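Local structure of mandelate racemase/muconate lactonizing enzyme family protein (Sulfitobacter sp. NAS-14.1, 3T4W) at residues P134-I139 and I379-A384; R146-T151 and N352-E357; A327-H332 and A348-I353. The protein probably acts as a lyase of the enolase superfamily, with its substrate not established. All coordinates share one frame; numbering follows the deposited sequence.

Interactions 1 and 2 join early to late parts of the chain, whereas interaction 3 is local, and the three differ with depth. Interactions 2 and 3 are core contacts whose centres lie about 8 Å apart; they share Asn352 and Ile353, and a backbone bond from Leu354 to Ile329 joins them. Interaction 1 is mostly buried too, but Thr383 and Ala384 bring it to the surface, and its centre is about 14 to 15 Å from the others. It is tied to interaction 2 by strand 378-380, which runs antiparallel to strand 146-152. Between the strands of interaction 2, paired backbones and a packed tyrosine dominate; interaction 3 adds a hydrogen bond from a side-chain amide and isoleucines; interaction 1 relies on one tyrosine hydroxyl and prolines.

Interaction 1. Residues P134-I139 and I379-A384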
loop_
_atom_site.group_PDB
_atom_site.type_symbol
_atom_site.label_atom_id
_atom_site.label_comp_id
_atom_site.label_asym_id
_atom_site.label_seq_id
_atom_site.Cartn_x
_atom_site.Cartn_y
_atom_site.Cartn_z
ATOM N N PRO A 134 29.896 34.621 11.509
ATOM C CA PRO A 134 29.819 33.799 10.301
ATOM C C PRO A 134 28.385 33.316 10.129
ATOM O O PRO A 134 27.665 33.205 11.124
ATOM C CB PRO A 134 30.736 32.613 10.622
ATOM C CG PRO A 134 31.583 33.069 11.774
ATOM C CD PRO A 134 30.705 33.983 12.560
ATOM N N VAL A 135 27.977 33.034 8.893
ATOM C CA VAL A 135 26.605 32.619 8.616
ATOM C C VAL A 135 26.166 31.394 9.422
ATOM O O VAL A 135 25.057 31.361 9.959
ATOM C CB VAL A 135 26.380 32.377 7.106
ATOM C CG1 VAL A 135 25.038 31.701 6.853
ATOM C CG2 VAL A 135 26.459 33.688 6.365
ATOM N N TYR A 136 27.028 30.389 9.518
ATOM C CA TYR A 136 26.642 29.165 10.210
ATOM C C TYR A 136 26.279 29.442 11.660
ATOM O O TYR A 136 25.454 28.744 12.237
ATOM C CB TYR A 136 27.717 28.080 10.104
ATOM C CG TYR A 136 29.054 28.435 10.709
ATOM C CD1 TYR A 136 29.250 28.414 12.085
ATOM C CD2 TYR A 136 30.131 28.763 9.901
ATOM C CE1 TYR A 136 30.473 28.734 12.633
ATOM C CE2 TYR A 136 31.357 29.077 10.443
ATOM C CZ TYR A 136 31.521 29.065 11.803
ATOM O OH TYR A 136 32.746 29.377 12.328
ATOM N N ALA A 137 26.871 30.483 12.236
ATOM C CA ALA A 137 26.593 30.835 13.621
ATOM C C ALA A 137 25.167 31.357 13.795
ATOM O O ALA A 137 24.630 31.375 14.905
ATOM C CB ALA A 137 27.604 31.859 14.123
ATOM N N LEU A 138 24.558 31.778 12.696
ATOM C CA LEU A 138 23.222 32.360 12.749
ATOM C C LEU A 138 22.170 31.305 12.451
ATOM O O LEU A 138 20.982 31.521 12.671
ATOM C CB LEU A 138 23.111 33.529 11.761
ATOM C CG LEU A 138 24.166 34.634 11.948
ATOM C CD1 LEU A 138 24.105 35.675 10.835
ATOM C CD2 LEU A 138 24.020 35.303 13.309
ATOM N N ILE A 139 22.623 30.153 11.969
ATOM C CA ILE A 139 21.725 29.083 11.563
ATOM C C ILE A 139 21.970 27.755 12.313
ATOM O O ILE A 139 21.975 26.678 11.719
ATOM C CB ILE A 139 21.774 28.875 10.025
ATOM C CG1 ILE A 139 23.177 28.475 9.562
ATOM C CG2 ILE A 139 21.353 30.149 9.290
ATOM C CD1 ILE A 139 23.286 28.305 8.047
ATOM N N ILE A 379 37.415 21.281 4.512
ATOM C CA ILE A 379 37.210 22.716 4.600
ATOM C C ILE A 379 36.897 23.118 6.035
ATOM O O ILE A 379 35.970 22.590 6.649
ATOM C CB ILE A 379 36.087 23.205 3.665
ATOM C CG1 ILE A 379 36.294 22.679 2.242
ATOM C CG2 ILE A 379 36.042 24.719 3.650
ATOM C CD1 ILE A 379 35.666 21.307 1.980
ATOM N N THR A 380 37.680 24.053 6.565
ATOM C CA THR A 380 37.506 24.523 7.932
ATOM C C THR A 380 36.423 25.594 7.988
ATOM O O THR A 380 36.338 26.438 7.095
ATOM C CB THR A 380 38.826 25.090 8.486
ATOM O OG1 THR A 380 39.848 24.091 8.393
ATOM C CG2 THR A 380 38.667 25.509 9.937
ATOM N N ALA A 381 35.590 25.551 9.026
ATOM C CA ALA A 381 34.492 26.504 9.159
ATOM C C ALA A 381 35.037 27.923 9.132
ATOM O O ALA A 381 35.870 28.286 9.963
ATOM C CB ALA A 381 33.724 26.260 10.447
ATOM N N PRO A 382 34.573 28.733 8.174
ATOM C CA PRO A 382 35.127 30.081 8.052
ATOM C C PRO A 382 34.939 30.845 9.355
ATOM O O PRO A 382 34.088 30.475 10.164
ATOM C CB PRO A 382 34.300 30.703 6.919
ATOM C CG PRO A 382 33.781 29.537 6.136
ATOM C CD PRO A 382 33.546 28.456 7.157
ATOM N N THR A 383 35.727 31.897 9.548
ATOM C CA THR A 383 35.753 32.626 10.810
ATOM C C THR A 383 35.241 34.064 10.695
ATOM O O THR A 383 34.628 34.591 11.629
ATOM C CB THR A 383 37.169 32.634 11.382
ATOM O OG1 THR A 383 37.372 31.432 12.133
ATOM C CG2 THR A 383 37.373 33.828 12.281
ATOM N N ALA A 384 35.493 34.686 9.547
ATOM C CA ALA A 384 35.091 36.066 9.302
ATOM C C ALA A 384 33.577 36.209 9.204
ATOM O O ALA A 384 32.856 35.218 9.077
ATOM C CB ALA A 384 35.756 36.593 8.039
#
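Tyr136 points its ring across to the loop that follows strand 378-380, and the phenol meets Pro382 and Ala381. The carbonyl oxygen of Pro382 lies at the rim of the ring, near its plane, and accepts the hydroxyl in a hydrogen bond of 2.8 Å from Tyr136 OH to Pro382 O. The oxygen is approached almost head-on, with a C=O...donor angle of 165°. Ala381 comes in obliquely, its CB 3.7 Å from Tyr136 CE2; a methyl is small enough to sit there beside the hydroxyl-bearing end of the ring. The Pro382 ring touches the same edge carbon, with CD 4.0 Å from Tyr136 CE2.

The tyrosine reaches this position because its CG stands between the backbone N and the carbonyl carbon (chi1 61°). That turn also lays one ring face against Pro134, whose CB is 3.6 Å above the plane and offset toward the rim. Pro134 in turn faces the far end of the other loop: its CG is 3.4 Å from Thr383 O, and its CA makes a CA-H...O contact of 3.6 Å with Ala384 O. Proline suits this place, since its compact ring can lie against carbonyls as well as against an aromatic face. His345 of helix 337-349 accepts the Tyr136 backbone N-H and meets the tyrosine ring.

The contact thus ties the connection from helix 110-130 into the barrel to the chain leaving strand 378-380. Among apolar and CH...O contacts, the Pro382 carbonyl gives the hydroxyl of this buried tyrosine an acceptor, and this one directional bond probably sets how the ring points against the loop.

Interaction 2. Residues R146-T151 and N352-E357; sequences RVRGYT and NILMCE
Arg148 and Tyr150 grip Cys356 between them through backbone hydrogen bonds: Cys356 N gives to Arg148 O at 2.9 Å, and Cys356 O accepts from Tyr150 N at 3.0 Å. Gly149, paired with Cys356, brings its CA within 3.4 Å of Cys356 O.

The aromatic contacts gather on Tyr150. Glu357 CA lies over one ring face, 3.7 Å from the centroid in a CH-pi contact, while Met355 SD approaches obliquely, 3.6 Å from Tyr150 CD1, in a Met-aromatic contact. A chi1 of 77° swings the ring toward these residues. Losing the ring to an alanine is likely to leave Met355 SD and the Glu357 backbone without their aromatic neighbour and Lys187 without a hydroxyl partner.

Apolar packing on the other face sets Val147 CG1 3.8 Å from Cys356 SG.

The buried polar ends find partners beyond the two segments: Glu357 forms a salt bridge with Lys187 and accepts a hydrogen bond from Leu333 N; Arg148 forms a salt bridge with Asp226 and a cation-pi contact with Tyr417 of a neighbouring subunit. Strand 146-152 pairs in parallel with both 185-188 and 356-358, consistent with closure of the modified (beta/alpha)7beta barrel of the enolase superfamily.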
loop_
_atom_site.group_PDB
_atom_site.type_symbol
_atom_site.label_atom_id
_atom_site.label_comp_id
_atom_site.label_asym_id
_atom_site.label_seq_id
_atom_site.Cartn_x
_atom_site.Cartn_y
_atom_site.Cartn_z
ATOM N N ARG A 146 35.039 20.984 10.723
ATOM C CA ARG A 146 35.524 20.806 9.363
ATOM C C ARG A 146 34.474 20.093 8.529
ATOM O O ARG A 146 33.574 19.440 9.061
ATOM C CB ARG A 146 36.812 19.989 9.357
ATOM C CG ARG A 146 38.012 20.737 9.864
ATOM C CD ARG A 146 39.052 19.782 10.443
ATOM N NE ARG A 146 39.881 19.155 9.419
ATOM C CZ ARG A 146 39.746 17.897 9.013
ATOM N NH1 ARG A 146 40.556 17.412 8.077
ATOM N NH2 ARG A 146 38.805 17.124 9.543
ATOM N N VAL A 147 34.597 20.213 7.216
ATOM C CA VAL A 147 33.663 19.567 6.316
ATOM C C VAL A 147 34.412 18.750 5.269
ATOM O O VAL A 147 35.365 19.227 4.644
ATOM C CB VAL A 147 32.737 20.589 5.632
ATOM C CG1 VAL A 147 31.888 19.913 4.550
ATOM C CG2 VAL A 147 31.862 21.273 6.672
ATOM N N ARG A 148 33.985 17.503 5.115
ATOM C CA ARG A 148 34.538 16.595 4.131
ATOM C C ARG A 148 34.265 17.144 2.738
ATOM O O ARG A 148 33.155 17.590 2.439
ATOM C CB ARG A 148 33.893 15.219 4.294
ATOM C CG ARG A 148 34.673 14.070 3.704
ATOM C CD ARG A 148 33.925 12.763 3.933
ATOM N NE ARG A 148 34.401 11.712 3.044
ATOM C CZ ARG A 148 33.824 10.524 2.896
ATOM N NH1 ARG A 148 32.725 10.220 3.575
ATOM N NH2 ARG A 148 34.343 9.644 2.051
ATOM N N GLY A 149 35.284 17.125 1.890
ATOM C CA GLY A 149 35.133 17.605 0.536
ATOM C C GLY A 149 35.300 16.501 -0.484
ATOM O O GLY A 149 35.838 15.435 -0.188
ATOM N N TYR A 150 34.818 16.749 -1.693
ATOM C CA TYR A 150 35.136 15.871 -2.804
ATOM C C TYR A 150 35.292 16.669 -4.081
ATOM O O TYR A 150 34.802 17.794 -4.184
ATOM C CB TYR A 150 34.086 14.772 -2.969
ATOM C CG TYR A 150 32.778 15.187 -3.611
ATOM C CD1 TYR A 150 31.739 15.702 -2.847
ATOM C CD2 TYR A 150 32.568 15.022 -4.971
ATOM C CE1 TYR A 150 30.531 16.061 -3.425
ATOM C CE2 TYR A 150 31.366 15.372 -5.557
ATOM C CZ TYR A 150 30.350 15.892 -4.780
ATOM O OH TYR A 150 29.154 16.246 -5.362
ATOM N N THR A 151 35.989 16.081 -5.044
ATOM C CA THR A 151 36.158 16.702 -6.349
ATOM C C THR A 151 35.832 15.728 -7.477
ATOM O O THR A 151 35.728 14.518 -7.275
ATOM C CB THR A 151 37.597 17.228 -6.541
ATOM O OG1 THR A 151 37.712 17.870 -7.814
ATOM C CG2 THR A 151 38.596 16.091 -6.471
ATOM N N ASN A 352 23.668 16.271 9.768
ATOM C CA ASN A 352 23.565 15.243 8.739
ATOM C C ASN A 352 24.196 15.625 7.403
ATOM O O ASN A 352 23.591 15.452 6.337
ATOM C CB ASN A 352 22.106 14.823 8.533
ATOM C CG ASN A 352 21.232 15.960 8.045
ATOM O OD1 ASN A 352 21.333 17.087 8.527
ATOM N ND2 ASN A 352 20.352 15.664 7.088
ATOM N N ILE A 353 25.418 16.137 7.469
ATOM C CA ILE A 353 26.183 16.472 6.277
ATOM C C ILE A 353 27.004 15.268 5.833
ATOM O O ILE A 353 27.618 14.586 6.660
ATOM C CB ILE A 353 27.151 17.632 6.550
ATOM C CG1 ILE A 353 28.033 17.895 5.327
ATOM C CG2 ILE A 353 28.002 17.328 7.770
ATOM C CD1 ILE A 353 27.348 18.692 4.239
ATOM N N LEU A 354 27.014 15.006 4.532
ATOM C CA LEU A 354 27.862 13.953 3.983
ATOM C C LEU A 354 29.196 14.523 3.505
ATOM O O LEU A 354 30.255 14.190 4.035
ATOM C CB LEU A 354 27.156 13.231 2.835
ATOM C CG LEU A 354 28.001 12.209 2.067
ATOM C CD1 LEU A 354 28.759 11.318 3.022
ATOM C CD2 LEU A 354 27.132 11.377 1.132
ATOM N N MET A 355 29.135 15.380 2.494
ATOM C CA MET A 355 30.332 16.005 1.948
ATOM C C MET A 355 29.947 17.141 1.013
ATOM O O MET A 355 28.811 17.215 0.548
ATOM C CB MET A 355 31.195 14.977 1.209
ATOM C CG MET A 355 30.428 14.127 0.202
ATOM S SD MET A 355 31.476 12.919 -0.642
ATOM C CE MET A 355 32.259 12.133 0.760
ATOM N N CYS A 356 30.900 18.020 0.742
ATOM C CA CYS A 356 30.674 19.158 -0.133
ATOM C C CYS A 356 31.431 19.005 -1.446
ATOM O O CYS A 356 32.637 18.728 -1.451
ATOM C CB CYS A 356 31.113 20.446 0.563
ATOM S SG CYS A 356 29.844 21.200 1.586
ATOM N N GLU A 357 30.721 19.183 -2.556
ATOM C CA GLU A 357 31.358 19.206 -3.868
ATOM C C GLU A 357 32.355 20.359 -3.925
ATOM O O GLU A 357 32.068 21.466 -3.467
ATOM C CB GLU A 357 30.312 19.329 -4.988
ATOM C CG GLU A 357 30.878 19.096 -6.388
ATOM C CD GLU A 357 29.840 18.555 -7.369
ATOM O OE1 GLU A 357 28.649 18.906 -7.245
ATOM O OE2 GLU A 357 30.214 17.774 -8.267
#

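Interaction 3. Residues A327-H332 and A348-I353; sequences AQIAPH and ASIPNI
The carboxamide of Asn352 presents an N-H edge to Ala327: ND2 donates to Ala327 O at 3.0 Å, the N-H...O angle is 172°, and the acceptor lies in the amide plane. Ile329 CG1 comes within 3.9 Å of the same nitrogen, which also bonds Ala319 O of helix 312-323. These groups belong to a beta-alpha-beta unit of the barrel domain: strand 328-329 leads into helix 337-349, and the chain then returns beside the strand on its way to 356-358. The second flat group, the Gln328 amide, has NE2 near Ile353 O without a hydrogen bond, while its side chain packs against Thr236 of a neighbouring subunit.

Asparagine suits the turn after the helix because a chi1 of 62° tucks its amide back over its own backbone and brings it to a neighbouring carbonyl. Its own backbone oxygen joins in as well, accepting from Ile329 N, with Asn352 O and Ile329 N 3.0 Å apart. One residue thereby bonds both the strand, at Ile329, and the residue just before it, and Leu354 continues the pairing by bonding Ile329.

Branched side chains pack between strand 328-329 and helix 312-323. Ile350 crosses Ile329 at about a right angle, its CD1 3.7 Å from Ile329 CB, and Ala319 touches both. Farther along, Ile353 carries its terminal methyl to the residues just after the strand, where CD1 rests 3.8 Å from Pro331 CD.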
loop_
_atom_site.group_PDB
_atom_site.type_symbol
_atom_site.label_atom_id
_atom_site.label_comp_id
_atom_site.label_asym_id
_atom_site.label_seq_id
_atom_site.Cartn_x
_atom_site.Cartn_y
_atom_site.Cartn_z
ATOM N N ALA A 327 18.818 10.504 6.445
ATOM C CA ALA A 327 19.446 10.795 5.161
ATOM C C ALA A 327 20.352 12.010 5.279
ATOM O O ALA A 327 20.260 12.767 6.240
ATOM C CB ALA A 327 18.388 11.022 4.090
ATOM N N GLN A 328 21.213 12.206 4.285
ATOM C CA GLN A 328 22.261 13.212 4.378
ATOM C C GLN A 328 22.289 14.202 3.219
ATOM O O GLN A 328 21.714 13.958 2.165
ATOM C CB GLN A 328 23.613 12.522 4.506
ATOM C CG GLN A 328 23.771 11.791 5.809
ATOM C CD GLN A 328 25.215 11.498 6.122
ATOM O OE1 GLN A 328 25.880 10.759 5.392
ATOM N NE2 GLN A 328 25.714 12.073 7.216
ATOM N N ILE A 329 22.968 15.324 3.429
ATOM C CA ILE A 329 23.042 16.386 2.439
ATOM C C ILE A 329 24.454 16.488 1.881
ATOM O O ILE A 329 25.420 16.535 2.640
ATOM C CB ILE A 329 22.685 17.753 3.060
ATOM C CG1 ILE A 329 21.377 17.669 3.851
ATOM C CG2 ILE A 329 22.603 18.825 1.985
ATOM C CD1 ILE A 329 20.203 17.200 3.013
ATOM N N ALA A 330 24.566 16.523 0.555
ATOM C CA ALA A 330 25.837 16.762 -0.116
ATOM C C ALA A 330 25.632 17.886 -1.112
ATOM O O ALA A 330 25.260 17.637 -2.260
ATOM C CB ALA A 330 26.316 15.502 -0.826
ATOM N N PRO A 331 25.852 19.136 -0.670
ATOM C CA PRO A 331 25.628 20.346 -1.475
ATOM C C PRO A 331 26.259 20.273 -2.864
ATOM O O PRO A 331 27.431 19.933 -2.998
ATOM C CB PRO A 331 26.292 21.445 -0.644
ATOM C CG PRO A 331 26.168 20.961 0.756
ATOM C CD PRO A 331 26.299 19.462 0.697
ATOM N N HIS A 332 25.473 20.589 -3.886
ATOM C CA HIS A 332 25.957 20.577 -5.257
ATOM C C HIS A 332 26.838 21.786 -5.531
ATOM O O HIS A 332 26.636 22.866 -4.973
ATOM C CB HIS A 332 24.772 20.581 -6.219
ATOM C CG HIS A 332 25.156 20.667 -7.661
ATOM N ND1 HIS A 332 24.935 21.795 -8.423
ATOM C CD2 HIS A 332 25.734 19.763 -8.487
ATOM C CE1 HIS A 332 25.360 21.582 -9.656
ATOM N NE2 HIS A 332 25.857 20.360 -9.720
ATOM N N ALA A 348 28.488 23.372 7.645
ATOM C CA ALA A 348 29.007 23.505 9.000
ATOM C C ALA A 348 27.896 23.492 10.038
ATOM O O ALA A 348 28.144 23.224 11.215
ATOM C CB ALA A 348 29.835 24.779 9.133
ATOM N N SER A 349 26.673 23.783 9.601
ATOM C CA SER A 349 25.557 23.950 10.523
ATOM C C SER A 349 24.649 22.717 10.676
ATOM O O SER A 349 23.776 22.697 11.547
ATOM C CB SER A 349 24.707 25.161 10.122
ATOM O OG SER A 349 23.731 24.802 9.157
ATOM N N ILE A 350 24.834 21.698 9.844
ATOM C CA ILE A 350 23.926 20.547 9.884
ATOM C C ILE A 350 24.608 19.253 10.350
ATOM O O ILE A 350 25.692 18.904 9.886
ATOM C CB ILE A 350 23.237 20.323 8.528
ATOM C CG1 ILE A 350 24.281 20.179 7.426
ATOM C CG2 ILE A 350 22.286 21.477 8.210
ATOM C CD1 ILE A 350 23.742 19.520 6.166
ATOM N N PRO A 351 23.978 18.544 11.292
ATOM C CA PRO A 351 24.562 17.295 11.790
ATOM C C PRO A 351 24.626 16.239 10.687
ATOM O O PRO A 351 25.540 15.417 10.678
ATOM C CB PRO A 351 23.573 16.865 12.886
ATOM C CG PRO A 351 22.290 17.539 12.504
ATOM C CD PRO A 351 22.743 18.885 12.012
ATOM N N ASN A 352 23.668 16.271 9.768
ATOM C CA ASN A 352 23.565 15.243 8.739
ATOM C C ASN A 352 24.196 15.625 7.403
ATOM O O ASN A 352 23.591 15.452 6.337
ATOM C CB ASN A 352 22.106 14.823 8.533
ATOM C CG ASN A 352 21.232 15.960 8.045
ATOM O OD1 ASN A 352 21.333 17.087 8.527
ATOM N ND2 ASN A 352 20.352 15.664 7.088
ATOM N N ILE A 353 25.418 16.137 7.469
ATOM C CA ILE A 353 26.183 16.472 6.277
ATOM C C ILE A 353 27.004 15.268 5.833
ATOM O O ILE A 353 27.618 14.586 6.660
ATOM C CB ILE A 353 27.151 17.632 6.550
ATOM C CG1 ILE A 353 28.033 17.895 5.327
ATOM C CG2 ILE A 353 28.002 17.328 7.770
ATOM C CD1 ILE A 353 27.348 18.692 4.239
#